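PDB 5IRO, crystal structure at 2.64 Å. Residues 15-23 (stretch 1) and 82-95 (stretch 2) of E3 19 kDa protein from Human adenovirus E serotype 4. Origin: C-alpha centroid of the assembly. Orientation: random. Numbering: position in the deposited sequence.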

# COMPACT_ATOMS: atom_id res chain seq x y z
N PRO D 15 31.08 13.35 8.98
CA PRO D 15 30.33 12.17 8.54
C PRO D 15 31.21 10.91 8.43
O PRO D 15 31.69 10.55 7.35
CB PRO D 15 29.79 12.59 7.18
CG PRO D 15 29.57 14.06 7.34
CD PRO D 15 30.74 14.53 8.16
N ASP D 16 31.42 10.28 9.58
CA ASP D 16 31.94 8.94 9.69
C ASP D 16 30.75 8.18 10.25
O ASP D 16 30.48 7.04 9.89
CB ASP D 16 33.12 8.87 10.67
CG ASP D 16 32.81 8.04 11.91
OD1 ASP D 16 33.19 6.85 11.94
OD2 ASP D 16 32.16 8.57 12.84
N LYS D 17 30.04 8.87 11.13
CA LYS D 17 28.83 8.35 11.73
C LYS D 17 27.65 8.82 10.91
O LYS D 17 27.05 9.87 11.19
CB LYS D 17 28.70 8.82 13.19
CG LYS D 17 27.47 8.30 13.92
CD LYS D 17 27.34 8.92 15.30
CE LYS D 17 28.55 8.61 16.17
NZ LYS D 17 28.42 9.18 17.54
N CYS D 18 27.32 8.05 9.88
CA CYS D 18 26.11 8.23 9.11
C CYS D 18 25.09 7.19 9.58
O CYS D 18 25.26 5.99 9.37
CB CYS D 18 26.41 8.06 7.62
SG CYS D 18 27.28 9.44 6.89
N GLN D 19 24.03 7.67 10.23
CA GLN D 19 23.06 6.81 10.90
C GLN D 19 22.37 5.82 9.98
O GLN D 19 22.12 6.11 8.81
CB GLN D 19 22.00 7.67 11.59
CG GLN D 19 21.07 8.39 10.61
CD GLN D 19 19.96 9.17 11.28
OE1 GLN D 19 20.15 10.32 11.68
NE2 GLN D 19 18.79 8.55 11.39
N LEU D 20 22.09 4.62 10.49
CA LEU D 20 21.40 3.61 9.70
C LEU D 20 20.30 2.89 10.47
O LEU D 20 20.43 2.64 11.67
CB LEU D 20 22.38 2.62 9.04
CG LEU D 20 23.29 1.69 9.84
CD1 LEU D 20 23.90 0.67 8.90
CD2 LEU D 20 24.40 2.46 10.56
N SER D 21 19.22 2.57 9.77
CA SER D 21 18.07 1.89 10.37
C SER D 21 17.74 0.61 9.60
O SER D 21 18.00 0.52 8.40
CB SER D 21 16.85 2.82 10.39
OG SER D 21 16.65 3.43 9.13
N PHE D 22 17.18 -0.36 10.30
CA PHE D 22 16.81 -1.64 9.69
C PHE D 22 15.32 -1.88 9.84
O PHE D 22 14.72 -1.50 10.84
CB PHE D 22 17.59 -2.79 10.33
CG PHE D 22 19.06 -2.76 10.05
CD1 PHE D 22 19.63 -3.71 9.21
CD2 PHE D 22 19.88 -1.79 10.60
CE1 PHE D 22 20.98 -3.69 8.94
CE2 PHE D 22 21.23 -1.77 10.34
CZ PHE D 22 21.78 -2.72 9.51
N GLN D 23 14.72 -2.50 8.83
CA GLN D 23 13.28 -2.68 8.84
C GLN D 23 12.84 -3.91 8.05
O GLN D 23 13.41 -4.21 6.99
CB GLN D 23 12.59 -1.41 8.31
CG GLN D 23 11.08 -1.41 8.36
CD GLN D 23 10.49 -0.07 7.97
OE1 GLN D 23 11.16 0.96 8.03
NE2 GLN D 23 9.22 -0.07 7.56
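Stretch 2 82-95: NNTFIFEHMCNTAM

Stretch 1 begins as loop and becomes a β-strand at L20, with extended backbone through Q23. Stretch 2 enters as the end of a strand (82 onward), stays extended through F85 and I86, turns at F87 to H89 and forms a short helix, C91 to A94, with M90 at its N-cap position. The turn is held by M90 N to F87 O (3.2 Å) and C91 N to F87 O (2.8 Å), the helix by A94 N to M90 O and M95 N to C91 O (both 3.3 Å). The two stretches run in the same general direction: N83 lies nearest D16 (CA to CA 7.3 Å), F85 nearest L20 (9.2 Å) and M90 nearest F22 (6.6 Å). No hydrogen bond links them, so the contact, 478 Å² over both sides, rests mainly on side-chain packing. L20 and F22 point toward stretch 2, whereas S21 and Q23 point away, the alternation expected of a strand. F22 contributes most, 130 Å². M90 CB sits over one face of its ring, 3.5 Å from the F22 ring centroid, and M90 CE reaches F22 CD2 at 3.5 Å. At the ring edge lie C91 SG, 3.5 Å from F22 CD1, and F87 CD1, 3.3 Å from F22 CZ; the F22 and F87 rings meet rim to rim, planes at 57°. F85 CE1 approaches F22 CE2 obliquely at 3.7 Å, and A94 CB closes on F22 CB at 4.4 Å. L20 uses both methyls: CD2 stands over the F85 ring, 3.9 Å from its centroid, while CD1 touches F85 CD1 at 3.5 Å and F87 CE1 at 3.9 Å. At the other end, N83 ND2 comes within 2.7 Å of D16 O, but the angle is too poor for a hydrogen bond.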

# COMPACT_ATOMS: atom_id res chain seq x y z
N ASN D 82 36.30 3.90 4.56
CA ASN D 82 35.60 2.64 4.79
C ASN D 82 35.10 2.53 6.23
O ASN D 82 35.87 2.68 7.17
CB ASN D 82 36.50 1.45 4.45
CG ASN D 82 36.66 1.25 2.96
OD1 ASN D 82 36.36 2.15 2.17
ND2 ASN D 82 37.14 0.08 2.56
N ASN D 83 33.80 2.27 6.39
CA ASN D 83 33.24 2.08 7.72
C ASN D 83 32.59 0.71 7.86
O ASN D 83 31.83 0.29 6.99
CB ASN D 83 32.21 3.18 8.01
CG ASN D 83 32.85 4.47 8.46
OD1 ASN D 83 34.00 4.49 8.91
ND2 ASN D 83 32.12 5.57 8.34
N THR D 84 32.88 0.03 8.96
CA THR D 84 32.32 -1.30 9.17
C THR D 84 31.18 -1.26 10.19
O THR D 84 31.38 -0.94 11.36
CB THR D 84 33.39 -2.34 9.60
OG1 THR D 84 32.76 -3.59 9.93
CG2 THR D 84 34.20 -1.86 10.80
N PHE D 85 29.97 -1.55 9.72
CA PHE D 85 28.83 -1.72 10.61
C PHE D 85 28.23 -3.08 10.28
O PHE D 85 27.95 -3.38 9.13
CB PHE D 85 27.78 -0.64 10.39
CG PHE D 85 26.66 -0.69 11.39
CD1 PHE D 85 25.50 -1.41 11.14
CD2 PHE D 85 26.77 -0.03 12.61
CE1 PHE D 85 24.47 -1.45 12.06
CE2 PHE D 85 25.75 -0.07 13.54
CZ PHE D 85 24.60 -0.79 13.26
N ILE D 86 28.04 -3.88 11.32
CA ILE D 86 27.54 -5.24 11.12
C ILE D 86 26.02 -5.32 10.97
O ILE D 86 25.26 -4.96 11.86
CB ILE D 86 28.03 -6.17 12.25
CG1 ILE D 86 27.61 -7.61 11.97
CG2 ILE D 86 27.59 -5.68 13.63
CD1 ILE D 86 28.46 -8.27 10.91
N PHE D 87 25.60 -5.77 9.79
CA PHE D 87 24.19 -5.90 9.47
C PHE D 87 23.69 -7.24 9.99
O PHE D 87 22.50 -7.45 10.16
CB PHE D 87 23.97 -5.79 7.95
CG PHE D 87 24.59 -4.57 7.33
CD1 PHE D 87 23.83 -3.44 7.09
CD2 PHE D 87 25.92 -4.57 6.97
CE1 PHE D 87 24.40 -2.32 6.52
CE2 PHE D 87 26.49 -3.45 6.39
CZ PHE D 87 25.73 -2.32 6.17
N GLU D 88 24.64 -8.13 10.26
CA GLU D 88 24.35 -9.45 10.81
C GLU D 88 23.83 -9.35 12.25
O GLU D 88 23.34 -10.33 12.81
CB GLU D 88 25.61 -10.31 10.76
CG GLU D 88 25.43 -11.80 11.03
CD GLU D 88 26.73 -12.57 10.92
OE1 GLU D 88 27.74 -11.98 10.47
OE2 GLU D 88 26.75 -13.77 11.27
N HIS D 89 23.94 -8.16 12.83
CA HIS D 89 23.55 -7.95 14.23
C HIS D 89 22.29 -7.11 14.34
O HIS D 89 21.81 -6.84 15.44
CB HIS D 89 24.70 -7.30 15.00
CG HIS D 89 25.51 -8.26 15.80
ND1 HIS D 89 24.99 -8.98 16.85
CD2 HIS D 89 26.81 -8.62 15.71
CE1 HIS D 89 25.94 -9.74 17.37
NE2 HIS D 89 27.05 -9.54 16.69
N MET D 90 21.75 -6.70 13.20
CA MET D 90 20.54 -5.89 13.18
C MET D 90 19.51 -6.46 12.20
O MET D 90 18.35 -6.07 12.22
CB MET D 90 20.87 -4.43 12.83
CG MET D 90 21.66 -3.70 13.91
SD MET D 90 20.63 -2.66 14.98
CE MET D 90 20.48 -1.19 13.97
N CYS D 91 19.95 -7.39 11.36
CA CYS D 91 19.04 -8.08 10.46
C CYS D 91 18.53 -9.37 11.09
O CYS D 91 17.51 -9.91 10.67
CB CYS D 91 19.69 -8.36 9.11
SG CYS D 91 19.63 -6.99 7.93
N ASN D 92 19.25 -9.87 12.09
CA ASN D 92 18.79 -11.02 12.86
C ASN D 92 17.78 -10.63 13.93
O ASN D 92 16.97 -11.45 14.37
CB ASN D 92 19.98 -11.73 13.53
CG ASN D 92 20.88 -12.44 12.53
OD1 ASN D 92 20.43 -12.93 11.50
ND2 ASN D 92 22.17 -12.50 12.85
N THR D 93 17.81 -9.36 14.32
CA THR D 93 16.91 -8.84 15.34
C THR D 93 15.63 -8.29 14.71
O THR D 93 14.54 -8.47 15.24
CB THR D 93 17.59 -7.75 16.20
OG1 THR D 93 18.79 -8.28 16.79
CG2 THR D 93 16.66 -7.25 17.30
N ALA D 94 15.77 -7.61 13.58
CA ALA D 94 14.62 -7.06 12.87
C ALA D 94 13.81 -8.18 12.24
O ALA D 94 12.58 -8.17 12.27
CB ALA D 94 15.06 -6.05 11.82
N MET D 95 14.51 -9.15 11.67
CA MET D 95 13.87 -10.31 11.06
C MET D 95 13.82 -11.44 12.09
O MET D 95 14.57 -12.40 11.99
CB MET D 95 14.69 -10.78 9.86
CG MET D 95 14.74 -9.81 8.69
SD MET D 95 13.59 -10.23 7.37
CE MET D 95 12.11 -9.39 7.93